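Local coordinates for XAC2610 protein (Xanthomonas axonopodis pv. citri, PDB 4QTQ) that probably acts as an immunity protein, inhibiting a peptidoglycan hydrolase used by the type IV secretion system of the bacterium in killing other bacteria, at residues A[67-71]-A[109-113]; A[167-173]-A[185-191]. All blocks are in the same frame, centred on the assembly; numbering follows the deposited sequence.

Contact 1. Residues A[67-71]-A[109-113]; sequences PEALY and VWSGK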
ATOM      1  N   PRO A  67      10.523   8.916   1.382  1.00 39.41           N
ATOM      2  CA  PRO A  67       9.097   9.262   1.337  1.00 38.67           C
ATOM      3  C   PRO A  67       8.796  10.665   1.892  1.00 39.69           C
ATOM      4  O   PRO A  67       9.523  11.187   2.754  1.00 40.67           O
ATOM      5  CB  PRO A  67       8.436   8.170   2.189  1.00 37.56           C
ATOM      6  CG  PRO A  67       9.506   7.717   3.122  1.00 37.52           C
ATOM      7  CD  PRO A  67      10.804   7.851   2.369  1.00 38.24           C
ATOM      8  N   GLU A  68       7.722  11.269   1.394  1.00 40.47           N
ATOM      9  CA  GLU A  68       7.345  12.632   1.805  1.00 41.10           C
ATOM     10  C   GLU A  68       7.072  12.682   3.312  1.00 40.15           C
ATOM     11  O   GLU A  68       7.319  13.688   3.970  1.00 40.65           O
ATOM     12  CB  GLU A  68       6.129  13.120   0.994  1.00 42.99           C
ATOM     13  CG  GLU A  68       6.046  14.638   0.863  0.60 46.97           C
ATOM     14  CD  GLU A  68       5.231  15.111  -0.334  0.60 48.82           C
ATOM     15  OE1 GLU A  68       4.430  16.053  -0.159  0.60 52.12           O
ATOM     16  OE2 GLU A  68       5.396  14.561  -1.451  0.60 49.10           O
ATOM     17  N   ALA A  69       6.544  11.587   3.848  1.00 37.42           N
ATOM     18  CA  ALA A  69       6.426  11.402   5.287  1.00 36.38           C
ATOM     19  C   ALA A  69       6.410   9.910   5.595  1.00 34.82           C
ATOM     20  O   ALA A  69       6.299   9.090   4.687  1.00 33.26           O
ATOM     21  CB  ALA A  69       5.171  12.092   5.823  1.00 36.32           C
ATOM     22  N   LEU A  70       6.557   9.566   6.876  1.00 34.83           N
ATOM     23  CA  LEU A  70       6.547   8.171   7.330  1.00 33.92           C
ATOM     24  C   LEU A  70       5.846   8.067   8.690  1.00 35.08           C
ATOM     25  O   LEU A  70       6.220   8.763   9.659  1.00 35.13           O
ATOM     26  CB  LEU A  70       7.979   7.623   7.442  1.00 33.65           C
ATOM     27  CG  LEU A  70       8.123   6.158   7.917  1.00 33.62           C
ATOM     28  CD1 LEU A  70       7.552   5.178   6.910  1.00 33.87           C
ATOM     29  CD2 LEU A  70       9.574   5.806   8.209  1.00 33.38           C
ATOM     30  N   TYR A  71       4.831   7.207   8.742  1.00 34.95           N
ATOM     31  CA  TYR A  71       4.136   6.871   9.974  1.00 35.25           C
ATOM     32  C   TYR A  71       4.704   5.565  10.476  1.00 35.54           C
ATOM     33  O   TYR A  71       4.480   4.522   9.866  1.00 35.26           O
ATOM     34  CB  TYR A  71       2.635   6.734   9.739  1.00 34.45           C
ATOM     35  CG  TYR A  71       1.953   8.055   9.489  1.00 34.63           C
ATOM     36  CD1 TYR A  71       1.948   8.626   8.222  1.00 34.77           C
ATOM     37  CD2 TYR A  71       1.307   8.729  10.515  1.00 36.17           C
ATOM     38  CE1 TYR A  71       1.343   9.847   7.992  1.00 36.14           C
ATOM     39  CE2 TYR A  71       0.684   9.946  10.292  1.00 36.50           C
ATOM     40  CZ  TYR A  71       0.709  10.503   9.036  1.00 36.92           C
ATOM     41  OH  TYR A  71       0.090  11.716   8.812  1.00 39.81           O
ATOM     42  N   VAL A 109       4.980   1.888   1.682  1.00 32.01           N
ATOM     43  CA  VAL A 109       5.284   2.673   2.858  1.00 32.71           C
ATOM     44  C   VAL A 109       4.046   3.488   3.275  1.00 32.29           C
ATOM     45  O   VAL A 109       3.403   4.128   2.437  1.00 31.11           O
ATOM     46  CB  VAL A 109       6.497   3.569   2.560  1.00 32.66           C
ATOM     47  CG1 VAL A 109       6.693   4.613   3.630  1.00 33.82           C
ATOM     48  CG2 VAL A 109       7.758   2.711   2.418  1.00 33.24           C
ATOM     49  N   TRP A 110       3.703   3.432   4.562  1.00 32.29           N
ATOM     50  CA  TRP A 110       2.604   4.232   5.095  1.00 31.69           C
ATOM     51  C   TRP A 110       3.109   5.656   5.209  1.00 31.08           C
ATOM     52  O   TRP A 110       3.822   5.995   6.155  1.00 31.95           O
ATOM     53  CB  TRP A 110       2.127   3.687   6.441  1.00 32.46           C
ATOM     54  CG  TRP A 110       1.058   4.547   7.104  1.00 32.62           C
ATOM     55  CD1 TRP A 110       0.361   5.584   6.541  1.00 31.49           C
ATOM     56  CD2 TRP A 110       0.574   4.430   8.452  1.00 33.73           C
ATOM     57  NE1 TRP A 110      -0.501   6.136   7.466  1.00 33.21           N
ATOM     58  CE2 TRP A 110      -0.405   5.436   8.639  1.00 33.09           C
ATOM     59  CE3 TRP A 110       0.892   3.589   9.532  1.00 34.65           C
ATOM     60  CZ2 TRP A 110      -1.062   5.620   9.847  1.00 33.66           C
ATOM     61  CZ3 TRP A 110       0.236   3.773  10.733  1.00 35.33           C
ATOM     62  CH2 TRP A 110      -0.733   4.785  10.882  1.00 34.98           C
ATOM     63  N   SER A 111       2.755   6.484   4.225  1.00 31.24           N
ATOM     64  CA  SER A 111       3.326   7.828   4.085  1.00 31.34           C
ATOM     65  C   SER A 111       2.348   8.984   4.326  1.00 33.04           C
ATOM     66  O   SER A 111       2.775  10.125   4.426  1.00 33.50           O
ATOM     67  CB  SER A 111       3.918   7.997   2.690  1.00 31.53           C
ATOM     68  OG  SER A 111       2.921   7.819   1.694  1.00 30.98           O
ATOM     69  N   GLY A 112       1.051   8.712   4.406  1.00 33.43           N
ATOM     70  CA  GLY A 112       0.083   9.801   4.539  1.00 34.39           C
ATOM     71  C   GLY A 112      -1.191   9.331   5.177  1.00 35.00           C
ATOM     72  O   GLY A 112      -1.294   8.171   5.587  1.00 34.44           O
ATOM     73  N   LYS A 113      -2.162  10.230   5.247  1.00 36.16           N
ATOM     74  CA  LYS A 113      -3.486   9.896   5.732  1.00 38.93           C
ATOM     75  C   LYS A 113      -4.553  10.459   4.789  1.00 39.29           C
ATOM     76  O   LYS A 113      -5.489  11.112   5.212  1.00 39.38           O
ATOM     77  CB  LYS A 113      -3.662  10.389   7.180  1.00 41.46           C
ATOM     78  CG  LYS A 113      -2.795   9.604   8.161  1.00 42.39           C
ATOM     79  CD  LYS A 113      -3.209   9.791   9.607  1.00 45.35           C
ATOM     80  CE  LYS A 113      -3.142  11.251   9.995  1.00 47.59           C
ATOM     81  NZ  LYS A 113      -2.982  11.373  11.465  1.00 50.05           N
TER
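Two sheets of the calcium-binding protein meet where Tyr71, on the edge strand 70-73 of a three-stranded antiparallel sheet, lies against Trp110 near the end of strand 106-112, which belongs to a separate mixed sheet. The phenol ring and the five-membered ring of the indole form an offset stack, their centroids 4.5 Å apart and their planes inclined by 13°. Tyr71 CB sits over the middle of the six-membered ring, 3.5 Å from its centroid, in a CH-pi contact. With Trp110 CG anti to the backbone N (chi1 175°), the indole lies along Tyr71 and turns one face to its CB. An almost straight hydrogen bond from Tyr71 N to Trp110 O, 3.0 Å long, ties the two backbones beside the stack. Two flat aromatic residues suit such a junction, since they fill a broad interface where backbone pairing is sparse. Trp110 NE1 bonds weakly to Gly112 O within its own strand. There Ser111 and Gly112 form a classic beta bulge opposite Ser121, and the glycine comes obliquely to the phenol, Gly112 CA 3.7 Å from Tyr71 CE1. Lys113 bends at chi3 (-59°) and crosses the far end of the ring at about a right angle, laying its CE 3.5 Å from Tyr71 OH, while its ammonium forms a salt bridge with Asp40. On the other flank, apolar groups pack: the Leu70 and Val109 side chains cross at about a right angle, with Leu70 CD1 3.4 Å from Val109 CG1, tighter than usual, and Pro67 CB adds a looser contact to the same valine methyl. Ser111 OG is hydrogen-bonded to Ser123 OG, and Ser111 CA makes a CA-H...O contact of 3.3 Å with Ala69 O, a buried carbonyl without a conventional partner.

Contact 2. Residues A[167-173]-A[185-191]; sequences CIHVFDT and ERLTEDT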
ATOM      1  N   CYS A 167     -23.709   3.296   3.396  1.00 58.85           N
ATOM      2  CA  CYS A 167     -24.644   2.682   2.464  0.60 59.49           C
ATOM      3  C   CYS A 167     -24.166   2.714   1.006  1.00 55.20           C
ATOM      4  O   CYS A 167     -24.853   2.206   0.118  1.00 52.46           O
ATOM      5  CB  CYS A 167     -25.905   3.531   2.530  0.60 62.26           C
ATOM      6  SG  CYS A 167     -25.466   5.281   2.740  0.60 66.48           S
ATOM      7  N   ILE A 168     -23.049   3.394   0.752  1.00 52.07           N
ATOM      8  CA  ILE A 168     -22.462   3.421  -0.584  1.00 50.96           C
ATOM      9  C   ILE A 168     -21.090   2.768  -0.496  1.00 48.94           C
ATOM     10  O   ILE A 168     -20.229   3.212   0.261  1.00 46.56           O
ATOM     11  CB  ILE A 168     -22.387   4.843  -1.181  1.00 52.33           C
ATOM     12  CG1 ILE A 168     -23.806   5.339  -1.479  1.00 55.76           C
ATOM     13  CG2 ILE A 168     -21.566   4.831  -2.464  1.00 53.40           C
ATOM     14  CD1 ILE A 168     -23.882   6.766  -1.975  1.00 58.24           C
ATOM     15  N   HIS A 169     -20.918   1.685  -1.249  1.00 48.66           N
ATOM     16  CA  HIS A 169     -19.667   0.953  -1.300  1.00 49.65           C
ATOM     17  C   HIS A 169     -19.224   0.871  -2.739  1.00 47.20           C
ATOM     18  O   HIS A 169     -20.030   0.568  -3.629  1.00 46.84           O
ATOM     19  CB  HIS A 169     -19.842  -0.460  -0.753  1.00 53.97           C
ATOM     20  CG  HIS A 169     -20.336  -0.494   0.657  1.00 59.42           C
ATOM     21  ND1 HIS A 169     -21.629  -0.839   0.982  1.00 62.51           N
ATOM     22  CD2 HIS A 169     -19.716  -0.206   1.826  1.00 64.64           C
ATOM     23  CE1 HIS A 169     -21.785  -0.766   2.291  1.00 65.95           C
ATOM     24  NE2 HIS A 169     -20.641  -0.381   2.827  1.00 66.97           N
ATOM     25  N   VAL A 170     -17.943   1.133  -2.964  1.00 44.22           N
ATOM     26  CA  VAL A 170     -17.365   1.066  -4.304  1.00 43.75           C
ATOM     27  C   VAL A 170     -16.267   0.012  -4.292  1.00 42.66           C
ATOM     28  O   VAL A 170     -15.419   0.007  -3.393  1.00 44.30           O
ATOM     29  CB  VAL A 170     -16.805   2.420  -4.755  1.00 43.70           C
ATOM     30  CG1 VAL A 170     -16.229   2.314  -6.169  1.00 43.17           C
ATOM     31  CG2 VAL A 170     -17.893   3.483  -4.676  1.00 43.97           C
ATOM     32  N   PHE A 171     -16.324  -0.897  -5.261  1.00 40.99           N
ATOM     33  CA  PHE A 171     -15.379  -1.998  -5.351  1.00 41.88           C
ATOM     34  C   PHE A 171     -14.658  -1.877  -6.681  1.00 40.30           C
ATOM     35  O   PHE A 171     -15.253  -2.060  -7.731  1.00 38.86           O
ATOM     36  CB  PHE A 171     -16.088  -3.352  -5.240  1.00 43.78           C
ATOM     37  CG  PHE A 171     -16.900  -3.513  -3.982  1.00 47.12           C
ATOM     38  CD1 PHE A 171     -16.307  -3.933  -2.807  1.00 49.10           C
ATOM     39  CD2 PHE A 171     -18.267  -3.244  -3.979  1.00 47.32           C
ATOM     40  CE1 PHE A 171     -17.055  -4.075  -1.648  1.00 51.22           C
ATOM     41  CE2 PHE A 171     -19.012  -3.387  -2.827  1.00 48.76           C
ATOM     42  CZ  PHE A 171     -18.410  -3.807  -1.660  1.00 49.78           C
ATOM     43  N   ASP A 172     -13.377  -1.539  -6.614  1.00 41.24           N
ATOM     44  CA  ASP A 172     -12.555  -1.292  -7.799  1.00 41.40           C
ATOM     45  C   ASP A 172     -11.638  -2.465  -8.093  1.00 41.02           C
ATOM     46  O   ASP A 172     -11.077  -3.069  -7.179  1.00 42.51           O
ATOM     47  CB  ASP A 172     -11.716  -0.028  -7.602  1.00 40.12           C
ATOM     48  CG  ASP A 172     -12.518   1.227  -7.793  1.00 41.43           C
ATOM     49  OD1 ASP A 172     -13.617   1.159  -8.361  1.00 42.18           O
ATOM     50  OD2 ASP A 172     -12.048   2.304  -7.399  1.00 45.21           O
ATOM     51  N   THR A 173     -11.500  -2.778  -9.374  1.00 39.47           N
ATOM     52  CA  THR A 173     -10.559  -3.786  -9.829  1.00 39.18           C
ATOM     53  C   THR A 173      -9.651  -3.134 -10.874  1.00 38.65           C
ATOM     54  O   THR A 173     -10.130  -2.492 -11.826  1.00 36.89           O
ATOM     55  CB  THR A 173     -11.268  -5.035 -10.398  1.00 40.61           C
ATOM     56  OG1 THR A 173     -12.021  -5.680  -9.354  1.00 43.48           O
ATOM     57  CG2 THR A 173     -10.259  -6.029 -10.974  1.00 41.00           C
ATOM     58  N   GLU A 185     -12.805  -2.147 -13.795  1.00 43.87           N
ATOM     59  CA  GLU A 185     -14.138  -2.406 -13.284  1.00 46.00           C
ATOM     60  C   GLU A 185     -14.379  -1.620 -12.010  1.00 45.55           C
ATOM     61  O   GLU A 185     -13.552  -1.629 -11.093  1.00 43.25           O
ATOM     62  CB  GLU A 185     -14.327  -3.895 -12.994  1.00 48.83           C
ATOM     63  CG  GLU A 185     -15.758  -4.270 -12.651  1.00 51.19           C
ATOM     64  CD  GLU A 185     -15.864  -5.676 -12.119  1.00 54.78           C
ATOM     65  OE1 GLU A 185     -15.761  -5.851 -10.892  1.00 57.78           O
ATOM     66  OE2 GLU A 185     -16.050  -6.602 -12.928  1.00 59.36           O
ATOM     67  N   ARG A 186     -15.519  -0.941 -11.967  1.00 46.35           N
ATOM     68  CA  ARG A 186     -15.973  -0.262 -10.765  1.00 45.99           C
ATOM     69  C   ARG A 186     -17.414  -0.701 -10.487  1.00 46.81           C
ATOM     70  O   ARG A 186     -18.305  -0.479 -11.320  1.00 45.42           O
ATOM     71  CB  ARG A 186     -15.898   1.258 -10.933  1.00 48.32           C
ATOM     72  CG  ARG A 186     -16.296   2.007  -9.670  1.00 50.79           C
ATOM     73  CD  ARG A 186     -16.510   3.495  -9.852  1.00 55.40           C
ATOM     74  NE  ARG A 186     -15.401   4.208 -10.477  1.00 61.75           N
ATOM     75  CZ  ARG A 186     -14.238   4.502  -9.894  1.00 64.97           C
ATOM     76  NH1 ARG A 186     -13.964   4.104  -8.657  1.00 65.48           N
ATOM     77  NH2 ARG A 186     -13.323   5.176 -10.575  1.00 68.59           N
ATOM     78  N   LEU A 187     -17.618  -1.329  -9.325  1.00 46.07           N
ATOM     79  CA  LEU A 187     -18.929  -1.776  -8.873  1.00 48.87           C
ATOM     80  C   LEU A 187     -19.396  -0.847  -7.755  1.00 46.34           C
ATOM     81  O   LEU A 187     -18.761  -0.783  -6.711  1.00 44.02           O
ATOM     82  CB  LEU A 187     -18.882  -3.216  -8.333  1.00 51.87           C
ATOM     83  CG  LEU A 187     -18.354  -4.359  -9.205  1.00 55.34           C
ATOM     84  CD1 LEU A 187     -18.660  -5.704  -8.546  1.00 59.77           C
ATOM     85  CD2 LEU A 187     -18.928  -4.326 -10.616  0.60 57.13           C
ATOM     86  N   THR A 188     -20.483  -0.116  -7.988  1.00 46.71           N
ATOM     87  CA  THR A 188     -21.038   0.789  -6.983  1.00 48.44           C
ATOM     88  C   THR A 188     -22.340   0.201  -6.444  1.00 50.46           C
ATOM     89  O   THR A 188     -23.277  -0.052  -7.211  1.00 52.34           O
ATOM     90  CB  THR A 188     -21.316   2.191  -7.563  1.00 49.61           C
ATOM     91  OG1 THR A 188     -20.109   2.734  -8.102  1.00 49.61           O
ATOM     92  CG2 THR A 188     -21.849   3.136  -6.478  1.00 51.25           C
ATOM     93  N   GLU A 189     -22.387  -0.035  -5.141  1.00 50.82           N
ATOM     94  CA  GLU A 189     -23.596  -0.538  -4.491  1.00 53.00           C
ATOM     95  C   GLU A 189     -24.171   0.538  -3.586  1.00 52.06           C
ATOM     96  O   GLU A 189     -23.453   1.091  -2.761  1.00 48.32           O
ATOM     97  CB  GLU A 189     -23.291  -1.778  -3.669  1.00 55.99           C
ATOM     98  CG  GLU A 189     -22.691  -2.917  -4.476  1.00 61.57           C
ATOM     99  CD  GLU A 189     -22.811  -4.250  -3.763  1.00 67.56           C
ATOM    100  OE1 GLU A 189     -22.860  -4.251  -2.508  1.00 70.12           O
ATOM    101  OE2 GLU A 189     -22.861  -5.292  -4.456  1.00 74.08           O
ATOM    102  N   ASP A 190     -25.459   0.823  -3.753  1.00 52.67           N
ATOM    103  CA  ASP A 190     -26.168   1.834  -2.972  1.00 55.39           C
ATOM    104  C   ASP A 190     -27.308   1.149  -2.200  1.00 57.06           C
ATOM    105  O   ASP A 190     -28.293   0.689  -2.800  1.00 58.03           O
ATOM    106  CB  ASP A 190     -26.702   2.919  -3.918  1.00 58.18           C
ATOM    107  CG  ASP A 190     -27.401   4.071  -3.195  1.00 60.87           C
ATOM    108  OD1 ASP A 190     -27.861   3.913  -2.039  1.00 58.21           O
ATOM    109  OD2 ASP A 190     -27.495   5.152  -3.819  1.00 64.98           O
ATOM    110  N   THR A 191     -27.156   1.070  -0.880  1.00 66.49           N
ATOM    111  CA  THR A 191     -28.137   0.434   0.009  1.00 69.64           C
ATOM    112  C   THR A 191     -28.820   1.455   0.933  1.00 74.76           C
ATOM    113  O   THR A 191     -29.237   1.118   2.051  1.00 78.79           O
ATOM    114  CB  THR A 191     -27.456  -0.679   0.839  1.00 71.11           C
ATOM    115  OG1 THR A 191     -26.897  -1.644  -0.054  1.00 69.48           O
ATOM    116  CG2 THR A 191     -28.437  -1.397   1.766  1.00 73.75           C
TER
HETATM  117  O   HOH W   1     -23.880  -0.287  -0.015  1.00 57.62           O
HETATM  118  O   HOH W   2     -14.566  -4.382  -9.169  1.00 40.01           O
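Asp172 and Arg186 lie side by side as a non-hydrogen-bonded pair and join in a salt bridge, Asp172 OD2 to Arg186 NH1 at 2.9 Å, with the carboxylate and guanidinium planes turned 69° apart. Arginine has the length to bend back at chi3 (-53°), which brings NH1 over to the acid while CG rests 3.5 Å from Val170 CG1. That same methyl lies at the guanidinium edge, so the valine sets an apolar methyl against that edge. On the opposite face Phe171 packs CB to CB with Leu187 at 4.2 Å, and its CE2 lies 4.0 Å from Glu189 OE1, ring and carboxylate planes almost perpendicular. One water gathers Phe171 O, Thr173 OG1 and Glu185 OE1, the last at 2.6 Å, so that the small hydroxyl and the extended acid share a polar bridge. A second water joins His169 ND1 to Glu189 O. Between the strands, paired backbone bonds fix the register: His169 and Glu189 exchange two bonds (Glu189 N to His169 O 2.9 Å), and Phe171 and Leu187 do the same. Strands 157-163 and 198-205 flank the two outer edges, making this beta hairpin the centre of a six-stranded antiparallel meander, consistent with the propeller-fragment character of the protein.

How the contacts relate
Contact 1 and contact 2 lie in separate parts of one chain and follow each other in series, the first closing before the second opens. Their centres are 27 Å apart and their nearest atoms about 16 Å, so neither touches the other. Contact 1 joins two different sheets, with little backbone pairing and much ring packing; contact 2 lies within one sheet, where regular backbone bonds run along its length and the side chains are more accessible. The calcium ion, bound by Asp98, Asn100, Asp102, His104 and Asp106, relates more directly to contact 1: its last ligand begins strand 106-112, which carries residues 109-112 onward into that junction.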